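Long-range contact in lipoprotein (PDB 4JG9), which is of unknown function but, as a putative lipoprotein of Bacillus anthracis, is probably tethered to the cell membrane through a lipid: residues S36-L50 against S105-T117. Sequence-based numbering, arbitrary orientation.
Sequences STQVNAPSFFHLSVL and SIIALKQGSVTPT
Phe45 swings its ring toward Leu109 and Pro116 because CG lies anti to the backbone N (chi1 168°), while Ile107, with CG1 anti to its carbonyl carbon (chi1 -58°) and its chain then extended, brings CD1 to Phe45 CB. Around this pair the first ordered part of the chain, residues 36-50, mostly loop, closes over one face of an antiparallel beta-sheet: strand 102-110 turns Ser105, Ile107 and Leu109 toward the loop, and Ile106 and Ala108 point away from it. The Phe45 ring is held from several directions. Pro116 CB sits over one face in a CH-pi contact, 4.3 Å from the centroid of the Phe45 ring and 23° off its normal, and the backbone N of Leu47 lies above the opposite face. Ile107 CG2 makes a second, off-centre CH-pi contact, and Leu109 CD1 comes within 3.6 Å of Phe45 CZ, the two side chains arriving from opposite directions. A type I turn from Pro42 to Phe45, closed by the bond from Phe45 N to Pro42 O, brings both ends of the turn to one methyl: Ile107 CD1 lies 3.5 Å from Phe45 CB and touches Pro42 CG, 3.8 Å away. Phe44 CZ lies near Ser105 OG, which is hydrogen-bonded to Thr131 OG1; the Phe44 ring also meets that of Tyr160 on strand 153-161. At the 3-10 turn 47-50, Leu47 CD1 packs on Val114 and Leu50 CD1 approaches Ser113 O. Beyond the 110-113 turn, Ser113 OG accepts from Thr115 N (2.9 Å) in an ST turn. Residues 37-40 also touch the second subunit: Asn40 N is hydrogen-bonded to Thr117 OG1 of that subunit. Nearby, Val39 crosses Thr115 at about a right angle, with Val39 CG2 3.5 Å from Thr115 CG2, and Ala41 CB rests 3.6 Å from Pro116 CG.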
ATOM      1  N   SER A  36     -10.159  -8.603   3.179  1.00 93.26           N
ATOM      2  CA  SER A  36     -10.954  -7.424   2.839  1.00 88.12           C
ATOM      3  C   SER A  36     -11.423  -7.475   1.381  1.00 77.17           C
ATOM      4  O   SER A  36     -10.716  -7.947   0.492  1.00 71.71           O
ATOM      5  CB  SER A  36     -10.158  -6.129   3.108  1.00 82.35           C
ATOM      6  OG  SER A  36     -10.897  -4.960   2.755  1.00 76.50           O
ATOM      7  N   THR A  37     -12.627  -6.979   1.153  1.00 71.55           N
ATOM      8  CA  THR A  37     -13.177  -6.880  -0.181  1.00 68.07           C
ATOM      9  C   THR A  37     -12.687  -5.595  -0.840  1.00 65.19           C
ATOM     10  O   THR A  37     -12.825  -5.424  -2.051  1.00 62.80           O
ATOM     11  CB  THR A  37     -14.716  -6.824  -0.141  1.00 69.09           C
ATOM     12  OG1 THR A  37     -15.125  -5.787   0.758  1.00 68.48           O
ATOM     13  CG2 THR A  37     -15.305  -8.143   0.324  1.00 66.14           C
ATOM     14  N   GLN A  38     -12.098  -4.705  -0.041  1.00 59.80           N
ATOM     15  CA  GLN A  38     -11.879  -3.328  -0.478  1.00 56.10           C
ATOM     16  C   GLN A  38     -10.452  -2.953  -0.865  1.00 52.85           C
ATOM     17  O   GLN A  38     -10.245  -2.062  -1.696  1.00 49.30           O
ATOM     18  CB  GLN A  38     -12.393  -2.386   0.607  1.00 62.45           C
ATOM     19  CG  GLN A  38     -13.844  -2.686   0.992  1.00 68.59           C
ATOM     20  CD  GLN A  38     -14.819  -2.377  -0.125  1.00 70.77           C
ATOM     21  OE1 GLN A  38     -14.767  -1.304  -0.722  1.00 73.33           O
ATOM     22  NE2 GLN A  38     -15.681  -3.336  -0.446  1.00 70.45           N
ATOM     23  N   VAL A  39      -9.468  -3.595  -0.246  1.00 51.12           N
ATOM     24  CA  VAL A  39      -8.068  -3.276  -0.525  1.00 50.54           C
ATOM     25  C   VAL A  39      -7.231  -4.541  -0.582  1.00 47.76           C
ATOM     26  O   VAL A  39      -7.638  -5.585  -0.061  1.00 46.14           O
ATOM     27  CB  VAL A  39      -7.445  -2.353   0.545  1.00 48.58           C
ATOM     28  CG1 VAL A  39      -8.255  -1.079   0.698  1.00 39.01           C
ATOM     29  CG2 VAL A  39      -7.338  -3.086   1.871  1.00 38.46           C
ATOM     30  N   ASN A  40      -6.057  -4.436  -1.201  1.00 42.01           N
ATOM     31  CA  ASN A  40      -5.074  -5.512  -1.168  1.00 39.18           C
ATOM     32  C   ASN A  40      -4.174  -5.381   0.061  1.00 38.42           C
ATOM     33  O   ASN A  40      -3.979  -4.290   0.597  1.00 37.97           O
ATOM     34  CB  ASN A  40      -4.210  -5.493  -2.426  1.00 37.25           C
ATOM     35  CG  ASN A  40      -4.900  -6.126  -3.613  1.00 45.65           C
ATOM     36  OD1 ASN A  40      -5.543  -7.171  -3.473  1.00 44.26           O
ATOM     37  ND2 ASN A  40      -4.782  -5.499  -4.790  1.00 38.45           N
ATOM     38  N   ALA A  41      -3.604  -6.501   0.479  1.00 41.52           N
ATOM     39  CA  ALA A  41      -2.682  -6.524   1.595  1.00 42.81           C
ATOM     40  C   ALA A  41      -1.576  -7.513   1.239  1.00 45.33           C
ATOM     41  O   ALA A  41      -1.729  -8.308   0.316  1.00 47.21           O
ATOM     42  CB  ALA A  41      -3.404  -6.952   2.862  1.00 38.36           C
ATOM     43  N   PRO A  42      -0.446  -7.452   1.950  1.00 39.97           N
ATOM     44  CA  PRO A  42       0.598  -8.451   1.689  1.00 40.26           C
ATOM     45  C   PRO A  42       0.078  -9.858   1.965  1.00 42.16           C
ATOM     46  O   PRO A  42      -0.774 -10.041   2.830  1.00 42.00           O
ATOM     47  CB  PRO A  42       1.699  -8.075   2.695  1.00 39.62           C
ATOM     48  CG  PRO A  42       1.495  -6.600   2.925  1.00 41.97           C
ATOM     49  CD  PRO A  42      -0.002  -6.399   2.878  1.00 35.86           C
ATOM     50  N   SER A  43       0.586 -10.848   1.242  1.00 46.83           N
ATOM     51  CA  SER A  43       0.090 -12.213   1.411  1.00 45.74           C
ATOM     52  C   SER A  43       0.375 -12.797   2.792  1.00 45.75           C
ATOM     53  O   SER A  43      -0.264 -13.766   3.189  1.00 44.73           O
ATOM     54  CB  SER A  43       0.673 -13.125   0.345  1.00 40.99           C
ATOM     55  OG  SER A  43       2.058 -13.292   0.567  1.00 45.12           O
ATOM     56  N   PHE A  44       1.345 -12.234   3.509  1.00 47.76           N
ATOM     57  CA  PHE A  44       1.672 -12.731   4.850  1.00 44.42           C
ATOM     58  C   PHE A  44       0.793 -12.114   5.917  1.00 46.73           C
ATOM     59  O   PHE A  44       0.907 -12.458   7.094  1.00 50.37           O
ATOM     60  CB  PHE A  44       3.166 -12.571   5.195  1.00 38.15           C
ATOM     61  CG  PHE A  44       3.704 -11.178   4.990  1.00 36.02           C
ATOM     62  CD1 PHE A  44       3.608 -10.221   5.997  1.00 40.79           C
ATOM     63  CD2 PHE A  44       4.319 -10.828   3.787  1.00 34.32           C
ATOM     64  CE1 PHE A  44       4.123  -8.920   5.814  1.00 38.79           C
ATOM     65  CE2 PHE A  44       4.833  -9.546   3.590  1.00 38.13           C
ATOM     66  CZ  PHE A  44       4.740  -8.586   4.608  1.00 37.42           C
ATOM     67  N   PHE A  45      -0.123 -11.248   5.520  1.00 48.19           N
ATOM     68  CA  PHE A  45      -1.028 -10.667   6.487  1.00 47.92           C
ATOM     69  C   PHE A  45      -2.350 -11.405   6.530  1.00 50.86           C
ATOM     70  O   PHE A  45      -2.983 -11.623   5.510  1.00 54.70           O
ATOM     71  CB  PHE A  45      -1.305  -9.200   6.195  1.00 47.10           C
ATOM     72  CG  PHE A  45      -2.441  -8.646   6.995  1.00 51.33           C
ATOM     73  CD1 PHE A  45      -2.254  -8.252   8.300  1.00 46.78           C
ATOM     74  CD2 PHE A  45      -3.702  -8.548   6.451  1.00 49.20           C
ATOM     75  CE1 PHE A  45      -3.297  -7.754   9.045  1.00 45.19           C
ATOM     76  CE2 PHE A  45      -4.753  -8.052   7.190  1.00 47.51           C
ATOM     77  CZ  PHE A  45      -4.548  -7.654   8.488  1.00 44.87           C
ATOM     78  N   HIS A  46      -2.757 -11.781   7.732  1.00 51.65           N
ATOM     79  CA  HIS A  46      -4.028 -12.441   7.942  1.00 52.49           C
ATOM     80  C   HIS A  46      -4.770 -11.714   9.039  1.00 53.30           C
ATOM     81  O   HIS A  46      -4.170 -11.212   9.974  1.00 52.54           O
ATOM     82  CB  HIS A  46      -3.832 -13.903   8.326  1.00 64.06           C
ATOM     83  CG  HIS A  46      -2.914 -14.648   7.411  1.00 86.70           C
ATOM     84  ND1 HIS A  46      -3.263 -14.990   6.124  1.00 91.75           N
ATOM     85  CD2 HIS A  46      -1.660 -15.121   7.599  1.00 91.94           C
ATOM     86  CE1 HIS A  46      -2.261 -15.638   5.557  1.00 91.26           C
ATOM     87  NE2 HIS A  46      -1.277 -15.729   6.431  1.00 92.75           N
ATOM     88  N   LEU A  47      -6.084 -11.666   8.921  1.00 57.88           N
ATOM     89  CA  LEU A  47      -6.910 -10.981   9.894  1.00 56.78           C
ATOM     90  C   LEU A  47      -6.813 -11.616  11.271  1.00 58.60           C
ATOM     91  O   LEU A  47      -7.040 -10.968  12.280  1.00 61.72           O
ATOM     92  CB  LEU A  47      -8.358 -10.912   9.428  1.00 55.79           C
ATOM     93  CG  LEU A  47      -8.656  -9.719   8.530  1.00 59.38           C
ATOM     94  CD1 LEU A  47     -10.118  -9.692   8.135  1.00 62.56           C
ATOM     95  CD2 LEU A  47      -8.281  -8.434   9.239  1.00 54.85           C
ATOM     96  N   SER A  48      -6.517 -12.902  11.315  1.00 54.67           N
ATOM     97  CA  SER A  48      -6.489 -13.590  12.599  1.00 55.40           C
ATOM     98  C   SER A  48      -5.573 -12.927  13.626  1.00 55.11           C
ATOM     99  O   SER A  48      -5.729 -13.183  14.815  1.00 57.74           O
ATOM    100  CB  SER A  48      -6.099 -15.060  12.431  1.00 59.60           C
ATOM    101  OG  SER A  48      -4.818 -15.189  11.837  1.00 61.82           O
ATOM    102  N   VAL A  49      -4.634 -12.080  13.191  1.00 49.92           N
ATOM    103  CA  VAL A  49      -3.780 -11.377  14.155  1.00 48.43           C
ATOM    104  C   VAL A  49      -4.596 -10.423  15.017  1.00 52.78           C
ATOM    105  O   VAL A  49      -4.131  -9.994  16.068  1.00 58.82           O
ATOM    106  CB  VAL A  49      -2.623 -10.574  13.510  1.00 47.62           C
ATOM    107  CG1 VAL A  49      -1.613 -11.518  12.880  1.00 47.46           C
ATOM    108  CG2 VAL A  49      -3.148  -9.566  12.501  1.00 43.39           C
ATOM    109  N   LEU A  50      -5.800 -10.083  14.568  1.00 52.34           N
ATOM    110  CA  LEU A  50      -6.680  -9.208  15.340  1.00 57.18           C
ATOM    111  C   LEU A  50      -7.350  -9.908  16.521  1.00 66.93           C
ATOM    112  O   LEU A  50      -7.928  -9.241  17.383  1.00 70.00           O
ATOM    113  CB  LEU A  50      -7.782  -8.638  14.452  1.00 55.35           C
ATOM    114  CG  LEU A  50      -7.381  -7.680  13.342  1.00 58.12           C
ATOM    115  CD1 LEU A  50      -8.627  -7.188  12.618  1.00 59.48           C
ATOM    116  CD2 LEU A  50      -6.580  -6.525  13.906  1.00 57.88           C
ATOM    117  N   SER A 105       8.475  -5.148   8.434  1.00 38.32           N
ATOM    118  CA  SER A 105       7.172  -4.698   7.944  1.00 43.21           C
ATOM    119  C   SER A 105       6.245  -4.274   9.080  1.00 42.48           C
ATOM    120  O   SER A 105       6.219  -4.881  10.158  1.00 42.76           O
ATOM    121  CB  SER A 105       6.475  -5.790   7.115  1.00 44.46           C
ATOM    122  OG  SER A 105       7.292  -6.284   6.069  1.00 41.74           O
ATOM    123  N   ILE A 106       5.484  -3.220   8.827  1.00 39.80           N
ATOM    124  CA  ILE A 106       4.467  -2.791   9.758  1.00 41.21           C
ATOM    125  C   ILE A 106       3.147  -2.643   9.024  1.00 39.78           C
ATOM    126  O   ILE A 106       3.039  -1.867   8.080  1.00 40.30           O
ATOM    127  CB  ILE A 106       4.800  -1.453  10.403  1.00 44.59           C
ATOM    128  CG1 ILE A 106       6.049  -1.585  11.269  1.00 46.82           C
ATOM    129  CG2 ILE A 106       3.631  -0.991  11.266  1.00 44.39           C
ATOM    130  CD1 ILE A 106       6.632  -0.259  11.647  1.00 49.74           C
ATOM    131  N   ILE A 107       2.145  -3.392   9.467  1.00 39.72           N
ATOM    132  CA  ILE A 107       0.814  -3.339   8.885  1.00 40.08           C
ATOM    133  C   ILE A 107      -0.169  -2.880   9.952  1.00 44.83           C
ATOM    134  O   ILE A 107      -0.362  -3.573  10.951  1.00 49.45           O
ATOM    135  CB  ILE A 107       0.387  -4.719   8.396  1.00 41.77           C
ATOM    136  CG1 ILE A 107       1.397  -5.255   7.368  1.00 38.86           C
ATOM    137  CG2 ILE A 107      -1.023  -4.674   7.830  1.00 43.77           C
ATOM    138  CD1 ILE A 107       0.964  -6.554   6.714  1.00 36.65           C
ATOM    139  N   ALA A 108      -0.812  -1.739   9.725  1.00 42.98           N
ATOM    140  CA  ALA A 108      -1.664  -1.112  10.736  1.00 41.26           C
ATOM    141  C   ALA A 108      -3.147  -1.269  10.434  1.00 46.23           C
ATOM    142  O   ALA A 108      -3.569  -1.307   9.261  1.00 48.97           O
ATOM    143  CB  ALA A 108      -1.319   0.360  10.868  1.00 33.73           C
ATOM    144  N   LEU A 109      -3.936  -1.397  11.491  1.00 45.19           N
ATOM    145  CA  LEU A 109      -5.391  -1.359  11.360  1.00 46.10           C
ATOM    146  C   LEU A 109      -5.989  -0.519  12.464  1.00 48.77           C
ATOM    147  O   LEU A 109      -5.607  -0.633  13.635  1.00 50.78           O
ATOM    148  CB  LEU A 109      -6.000  -2.758  11.410  1.00 47.58           C
ATOM    149  CG  LEU A 109      -5.694  -3.612  10.178  1.00 51.43           C
ATOM    150  CD1 LEU A 109      -4.617  -4.637  10.494  1.00 46.91           C
ATOM    151  CD2 LEU A 109      -6.963  -4.264   9.641  1.00 55.45           C
ATOM    152  N   LYS A 110      -6.940   0.321  12.092  1.00 44.28           N
ATOM    153  CA  LYS A 110      -7.634   1.117  13.070  1.00 46.03           C
ATOM    154  C   LYS A 110      -8.598   0.226  13.832  1.00 51.24           C
ATOM    155  O   LYS A 110      -9.009  -0.834  13.344  1.00 51.55           O
ATOM    156  CB  LYS A 110      -8.394   2.262  12.395  1.00 50.67           C
ATOM    157  CG  LYS A 110      -8.791   3.361  13.358  1.00 52.75           C
ATOM    158  CD  LYS A 110      -9.426   4.523  12.650  1.00 51.27           C
ATOM    159  CE  LYS A 110      -9.709   5.614  13.669  1.00 54.23           C
ATOM    160  NZ  LYS A 110     -10.374   6.795  13.067  1.00 59.68           N
ATOM    161  N   GLN A 111      -8.941   0.649  15.040  1.00 48.96           N
ATOM    162  CA  GLN A 111      -9.942  -0.044  15.824  1.00 49.04           C
ATOM    163  C   GLN A 111     -11.233  -0.107  15.032  1.00 50.20           C
ATOM    164  O   GLN A 111     -11.651   0.897  14.452  1.00 52.74           O
ATOM    165  CB  GLN A 111     -10.177   0.685  17.127  1.00 49.01           C
ATOM    166  CG  GLN A 111     -11.036  -0.067  18.081  1.00 55.54           C
ATOM    167  CD  GLN A 111     -11.207   0.690  19.368  1.00 58.37           C
ATOM    168  OE1 GLN A 111     -10.983   1.899  19.414  1.00 59.87           O
ATOM    169  NE2 GLN A 111     -11.585  -0.012  20.427  1.00 57.84           N
ATOM    170  N   GLY A 112     -11.820  -1.296  14.944  1.00 48.49           N
ATOM    171  CA  GLY A 112     -13.070  -1.474  14.224  1.00 53.14           C
ATOM    172  C   GLY A 112     -12.928  -1.612  12.714  1.00 55.54           C
ATOM    173  O   GLY A 112     -13.917  -1.621  11.987  1.00 61.60           O
ATOM    174  N   SER A 113     -11.697  -1.737  12.240  1.00 52.20           N
ATOM    175  CA  SER A 113     -11.424  -1.819  10.813  1.00 50.78           C
ATOM    176  C   SER A 113     -10.920  -3.208  10.410  1.00 53.71           C
ATOM    177  O   SER A 113     -10.260  -3.893  11.198  1.00 52.20           O
ATOM    178  CB  SER A 113     -10.391  -0.753  10.430  1.00 49.40           C
ATOM    179  OG  SER A 113      -9.976  -0.885   9.086  1.00 55.07           O
ATOM    180  N   VAL A 114     -11.249  -3.629   9.191  1.00 52.73           N
ATOM    181  CA  VAL A 114     -10.685  -4.854   8.625  1.00 51.90           C
ATOM    182  C   VAL A 114      -9.814  -4.476   7.431  1.00 55.16           C
ATOM    183  O   VAL A 114      -9.435  -5.317   6.620  1.00 62.02           O
ATOM    184  CB  VAL A 114     -11.783  -5.855   8.194  1.00 50.77           C
ATOM    185  CG1 VAL A 114     -12.545  -6.360   9.404  1.00 47.69           C
ATOM    186  CG2 VAL A 114     -12.724  -5.214   7.177  1.00 46.53           C
ATOM    187  N   THR A 115      -9.512  -3.189   7.325  1.00 56.17           N
ATOM    188  CA  THR A 115      -8.777  -2.663   6.184  1.00 56.45           C
ATOM    189  C   THR A 115      -7.345  -2.296   6.582  1.00 53.72           C
ATOM    190  O   THR A 115      -7.115  -1.252   7.181  1.00 56.41           O
ATOM    191  CB  THR A 115      -9.459  -1.413   5.645  1.00 59.03           C
ATOM    192  OG1 THR A 115     -10.862  -1.655   5.536  1.00 68.77           O
ATOM    193  CG2 THR A 115      -8.912  -1.063   4.301  1.00 56.61           C
ATOM    194  N   PRO A 116      -6.376  -3.150   6.233  1.00 45.65           N
ATOM    195  CA  PRO A 116      -4.985  -2.891   6.614  1.00 42.93           C
ATOM    196  C   PRO A 116      -4.388  -1.761   5.792  1.00 44.69           C
ATOM    197  O   PRO A 116      -4.843  -1.482   4.686  1.00 48.77           O
ATOM    198  CB  PRO A 116      -4.279  -4.206   6.286  1.00 40.22           C
ATOM    199  CG  PRO A 116      -5.107  -4.802   5.180  1.00 41.11           C
ATOM    200  CD  PRO A 116      -6.531  -4.418   5.496  1.00 42.20           C
ATOM    201  N   THR A 117      -3.413  -1.076   6.357  1.00 40.37           N
ATOM    202  CA  THR A 117      -2.763   0.008   5.661  1.00 36.12           C
ATOM    203  C   THR A 117      -1.316   0.078   6.075  1.00 38.54           C
ATOM    204  O   THR A 117      -0.955  -0.338   7.164  1.00 38.13           O
ATOM    205  CB  THR A 117      -3.449   1.354   5.950  1.00 46.38           C
ATOM    206  OG1 THR A 117      -2.907   2.366   5.100  1.00 44.23           O
ATOM    207  CG2 THR A 117      -3.250   1.754   7.384  1.00 39.32           C
TER